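Local coordinates for ABC-type transport system, molybdenum-specific extracellular solute-binding protein (Clostridium difficile, PDB 4KD5) that probably captures molybdate or tungstate outside the cell and hands the oxyanion to the membrane part of an ABC transporter, at residues K68-E72 / E73-V77; E212-L216 / S217-Q221. One frame throughout, in Å; residues are numbered along the deposited sequence. Where two conformers were deposited one is given.

How the contacts relate
Both contacts are local junctions where a helix of the same lobe ends: at 68-77 the chain turns from a helix into a loop, at 212-221 from one helix directly into the next. Their centres lie about 23 Å apart and their nearest atoms about 6 Å, so they do not touch; strand 193-198 has partners in both. Contact 1 is nearer the predicted molybdate site, with the side chain of Leu-70 about 8 Å from that of Ser-43, and a bound formic acid, probably from the crystallisation liquor, lies about 3 Å from the Leu-75 side chain. Contact 2 is away from the annotated sites. Each also meets a different neighbouring subunit.

Contact 1 of 2, residues K68-E72 / E73-V77; sequences KVLDE and EKLLV
Leu-70 and Leu-75 meet at the end of helix 65-72 through both backbone and side chain. Leu-75 N donates to Leu-70 O at 2.9 Å (172° at the hydrogen), while the two side chains cross at about a right angle and bring Leu-70 CD2 to 3.8 Å from Leu-75 CD1. Nearer the backbone, Leu-70 CB rests 3.8 Å from Leu-76 CG, and the three leucines form a buried cluster. A weak bond from Lys-74 N to Asp-71 O (3.0 Å) completes a Schellman motif, whose C-prime residue, Lys-74, takes the positive phi of 58°. One step earlier, Glu-73 N still donates to Val-69 O at 2.9 Å. This side is partly exposed and pairs an aliphatic branch with a carboxylate: Val-69 and Glu-73 run side by side, and CG1 of Val-69, anti to its N (chi1 -178°), reaches 3.4 Å from Glu-73 OE2. This carboxylate also lies close to that of Glu-51, which may raise its proton affinity. Asp-71, buried, is held by Ser-78 OG. Helix 43-52 covers Val-69, Leu-70 and Leu-75, Ala-14 of a neighbouring subunit packs on Leu-75, and Leu-76 leans on strand 193-198, whose Val-198 pairs with the Val-77 backbone.

Contact 2 of 2, residues E212-L216 / S217-Q221; sequences EEFLL and SESGQ
Ser-217 turns its OG into the space between its own N and carbonyl carbon (chi1 77°), and Phe-214 swings its ring anti to the backbone N (chi1 171°); together these torsions bring the hydroxyl to the last turn of helix 205-215, at Phe-214 O, and the ring beside two serines. Ser-217 OG lies 2.6 Å from Phe-214 O, but Lys-29 O of a neighbouring subunit, which also bonds to Ser-219 OG, is a second acceptor for it, and which carbonyl takes the Ser-217 proton is not settled. Ser-217 OG in turn accepts a weak bond from Gly-220 N (3.3 Å), the N-cap bond of helix 218-226. Phe-214 O is further approached by Ser-217 N at 3.2 Å, again weakly, and by the bare CA of Gly-220, whose C-H contact spans 3.4 Å; the glycine thereby packs directly against the end of helix 205-215. Ser-219 OG comes obliquely to the Phe-214 ring, 3.4 Å from CE1. Across the turn, the Gln-221 chain bends at chi2 so that NE2 reaches Leu-215 O at 2.9 Å (161° at the hydrogen), with the acceptor close to the amide plane. NE2 also donates to Leu-84 O, tying the junction to strand 82-94, while Phe-214 and Leu-215 face helix 17-28, where the Phe-214 ring meets Tyr-27. The whole is a serine N-cap at a tight break between consecutive helices, here on one flank of the sheet in a lobe of a periplasmic-binding-protein fold.

Contact 1 of 2, residues K68-E72 / E73-V77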
loop_
_atom_site.group_PDB
_atom_site.type_symbol
_atom_site.label_atom_id
_atom_site.label_comp_id
_atom_site.label_asym_id
_atom_site.label_seq_id
_atom_site.Cartn_x
_atom_site.Cartn_y
_atom_site.Cartn_z
ATOM N N LYS A 68 13.534 17.414 -11.540
ATOM C CA LYS A 68 13.182 18.753 -11.082
ATOM C C LYS A 68 12.017 19.361 -11.858
ATOM O O LYS A 68 11.126 19.969 -11.269
ATOM C CB LYS A 68 14.408 19.675 -11.126
ATOM C CG LYS A 68 15.254 19.629 -9.857
ATOM C CD LYS A 68 16.605 20.311 -10.040
ATOM C CE LYS A 68 17.448 20.208 -8.776
ATOM N NZ LYS A 68 18.803 20.809 -8.944
ATOM N N VAL A 69 12.031 19.193 -13.178
ATOM C CA VAL A 69 10.945 19.679 -14.023
ATOM C C VAL A 69 9.654 18.955 -13.670
ATOM O O VAL A 69 8.634 19.587 -13.395
ATOM C CB VAL A 69 11.239 19.463 -15.510
ATOM C CG1 VAL A 69 10.116 20.025 -16.355
ATOM C CG2 VAL A 69 12.558 20.115 -15.887
ATOM N N LEU A 70 9.711 17.626 -13.678
ATOM C CA LEU A 70 8.562 16.791 -13.343
ATOM C C LEU A 70 7.945 17.144 -11.992
ATOM O O LEU A 70 6.725 17.142 -11.847
ATOM C CB LEU A 70 8.943 15.307 -13.383
ATOM C CG LEU A 70 9.194 14.733 -14.778
ATOM C CD1 LEU A 70 9.642 13.285 -14.710
ATOM C CD2 LEU A 70 7.940 14.855 -15.612
ATOM N N ASP A 71 8.785 17.458 -11.011
ATOM C CA ASP A 71 8.295 17.814 -9.681
ATOM C C ASP A 71 7.712 19.228 -9.683
ATOM O O ASP A 71 6.749 19.513 -8.971
ATOM C CB ASP A 71 9.411 17.685 -8.642
ATOM C CG ASP A 71 8.882 17.629 -7.222
ATOM O OD1 ASP A 71 7.738 17.161 -7.029
ATOM O OD2 ASP A 71 9.614 18.048 -6.299
ATOM N N GLU A 72 8.292 20.105 -10.498
ATOM C CA GLU A 72 7.776 21.461 -10.681
ATOM C C GLU A 72 6.372 21.428 -11.279
ATOM O O GLU A 72 5.520 22.251 -10.939
ATOM C CB GLU A 72 8.716 22.273 -11.584
ATOM C CG GLU A 72 8.076 23.503 -12.227
ATOM C CD GLU A 72 9.071 24.341 -13.016
ATOM O OE1 GLU A 72 9.850 23.760 -13.801
ATOM O OE2 GLU A 72 9.073 25.581 -12.850
ATOM N N GLU A 73 6.138 20.468 -12.169
ATOM C CA GLU A 73 4.842 20.312 -12.816
ATOM C C GLU A 73 3.953 19.351 -12.023
ATOM O O GLU A 73 2.866 18.984 -12.471
ATOM C CB GLU A 73 5.025 19.822 -14.257
ATOM C CG GLU A 73 5.909 20.724 -15.122
ATOM C CD GLU A 73 6.459 20.008 -16.347
ATOM O OE1 GLU A 73 6.479 18.760 -16.347
ATOM O OE2 GLU A 73 6.874 20.692 -17.307
ATOM N N LYS A 74 4.436 18.945 -10.848
ATOM C CA LYS A 74 3.678 18.101 -9.919
ATOM C C LYS A 74 3.230 16.753 -10.500
ATOM O O LYS A 74 2.132 16.274 -10.216
ATOM C CB LYS A 74 2.490 18.878 -9.332
ATOM C CG LYS A 74 2.901 20.005 -8.384
ATOM C CD LYS A 74 1.703 20.548 -7.616
ATOM C CE LYS A 74 2.133 21.209 -6.316
ATOM N NZ LYS A 74 2.941 20.277 -5.479
ATOM N N LEU A 75 4.102 16.140 -11.292
ATOM C CA LEU A 75 3.811 14.853 -11.909
ATOM C C LEU A 75 4.437 13.710 -11.112
ATOM O O LEU A 75 4.384 12.549 -11.527
ATOM C CB LEU A 75 4.303 14.832 -13.357
ATOM C CG LEU A 75 3.644 15.834 -14.307
ATOM C CD1 LEU A 75 4.311 15.822 -15.669
ATOM C CD2 LEU A 75 2.167 15.536 -14.459
ATOM N N LEU A 76 5.013 14.041 -9.958
ATOM C CA LEU A 76 5.671 13.048 -9.113
ATOM C C LEU A 76 5.023 12.965 -7.738
ATOM O O LEU A 76 4.449 13.945 -7.252
ATOM C CB LEU A 76 7.156 13.380 -8.940
ATOM C CG LEU A 76 8.050 13.404 -10.176
ATOM C CD1 LEU A 76 9.502 13.640 -9.796
ATOM C CD2 LEU A 76 7.926 12.110 -10.944
ATOM N N VAL A 77 5.105 11.787 -7.123
ATOM C CA VAL A 77 4.830 11.649 -5.700
ATOM C C VAL A 77 6.110 12.105 -4.997
ATOM O O VAL A 77 7.063 11.332 -4.870
ATOM C CB VAL A 77 4.492 10.190 -5.327
ATOM C CG1 VAL A 77 4.056 10.095 -3.876
ATOM C CG2 VAL A 77 3.390 9.654 -6.227
#

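Contact 2 of 2, residues E212-L216 / S217-Q221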
loop_
_atom_site.group_PDB
_atom_site.type_symbol
_atom_site.label_atom_id
_atom_site.label_comp_id
_atom_site.label_asym_id
_atom_site.label_seq_id
_atom_site.Cartn_x
_atom_site.Cartn_y
_atom_site.Cartn_z
ATOM N N GLU A 212 9.957 0.336 -5.177
ATOM C CA GLU A 212 11.038 1.306 -5.027
ATOM C C GLU A 212 11.872 0.982 -3.791
ATOM O O GLU A 212 13.096 1.117 -3.805
ATOM C CB GLU A 212 10.496 2.737 -4.939
ATOM C CG GLU A 212 11.593 3.795 -4.871
ATOM C CD GLU A 212 11.068 5.198 -4.629
ATOM O OE1 GLU A 212 11.748 5.956 -3.910
ATOM O OE2 GLU A 212 9.994 5.549 -5.161
ATOM N N GLU A 213 11.218 0.553 -2.716
ATOM C CA GLU A 213 11.956 0.228 -1.500
ATOM C C GLU A 213 12.791 -1.043 -1.628
ATOM O O GLU A 213 13.744 -1.234 -0.882
ATOM C CB GLU A 213 11.039 0.178 -0.274
ATOM C CG GLU A 213 11.218 1.367 0.671
ATOM C CD GLU A 213 12.620 1.458 1.264
ATOM O OE1 GLU A 213 13.017 2.567 1.675
ATOM O OE2 GLU A 213 13.323 0.425 1.331
ATOM N N PHE A 214 12.448 -1.902 -2.583
ATOM C CA PHE A 214 13.278 -3.068 -2.863
ATOM C C PHE A 214 14.582 -2.607 -3.500
ATOM O O PHE A 214 15.652 -3.137 -3.211
ATOM C CB PHE A 214 12.568 -4.056 -3.792
ATOM C CG PHE A 214 13.457 -5.162 -4.283
ATOM C CD1 PHE A 214 13.886 -6.160 -3.419
ATOM C CD2 PHE A 214 13.864 -5.208 -5.609
ATOM C CE1 PHE A 214 14.710 -7.185 -3.867
ATOM C CE2 PHE A 214 14.687 -6.229 -6.066
ATOM C CZ PHE A 214 15.109 -7.220 -5.192
ATOM N N LEU A 215 14.471 -1.609 -4.368
ATOM C CA LEU A 215 15.623 -1.029 -5.043
ATOM C C LEU A 215 16.554 -0.354 -4.041
ATOM O O LEU A 215 17.775 -0.419 -4.174
ATOM C CB LEU A 215 15.159 -0.018 -6.095
ATOM C CG LEU A 215 14.198 -0.516 -7.173
ATOM C CD1 LEU A 215 13.795 0.611 -8.117
ATOM C CD2 LEU A 215 14.827 -1.650 -7.952
ATOM N N LEU A 216 15.965 0.283 -3.034
ATOM C CA LEU A 216 16.719 1.018 -2.025
ATOM C C LEU A 216 17.164 0.104 -0.885
ATOM O O LEU A 216 17.838 0.541 0.048
ATOM C CB LEU A 216 15.883 2.182 -1.483
ATOM C CG LEU A 216 15.383 3.200 -2.508
ATOM C CD1 LEU A 216 14.353 4.137 -1.903
ATOM C CD2 LEU A 216 16.541 4.005 -3.080
ATOM N N SER A 217 16.789 -1.171 -0.968
ATOM C CA SER A 217 17.127 -2.139 0.076
ATOM C C SER A 217 18.524 -2.725 -0.114
ATOM O O SER A 217 19.112 -2.612 -1.193
ATOM C CB SER A 217 16.094 -3.265 0.120
ATOM O OG SER A 217 16.295 -4.180 -0.941
ATOM N N GLU A 218 19.043 -3.348 0.941
ATOM C CA GLU A 218 20.388 -3.915 0.930
ATOM C C GLU A 218 20.583 -4.927 -0.196
ATOM O O GLU A 218 21.589 -4.894 -0.899
ATOM C CB GLU A 218 20.712 -4.533 2.296
ATOM C CG GLU A 218 20.636 -3.534 3.449
ATOM C CD GLU A 218 20.617 -4.198 4.815
ATOM O OE1 GLU A 218 20.988 -5.387 4.908
ATOM O OE2 GLU A 218 20.227 -3.527 5.794
ATOM N N SER A 219 19.609 -5.813 -0.376
ATOM C CA SER A 219 19.681 -6.813 -1.440
ATOM C C SER A 219 19.582 -6.181 -2.831
ATOM O O SER A 219 20.270 -6.606 -3.759
ATOM C CB SER A 219 18.592 -7.875 -1.266
ATOM O OG SER A 219 17.334 -7.388 -1.699
ATOM N N GLY A 220 18.729 -5.169 -2.971
ATOM C CA GLY A 220 18.566 -4.478 -4.240
ATOM C C GLY A 220 19.788 -3.645 -4.587
ATOM O O GLY A 220 20.232 -3.631 -5.738
ATOM N N GLN A 221 20.329 -2.950 -3.589
ATOM C CA GLN A 221 21.562 -2.190 -3.758
ATOM C C GLN A 221 22.716 -3.094 -4.180
ATOM O O GLN A 221 23.492 -2.741 -5.069
ATOM C CB GLN A 221 21.907 -1.446 -2.465
ATOM C CG GLN A 221 21.004 -0.264 -2.167
ATOM C CD GLN A 221 21.211 0.889 -3.126
ATOM O OE1 GLN A 221 22.157 1.664 -2.985
ATOM N NE2 GLN A 221 20.330 1.003 -4.115
#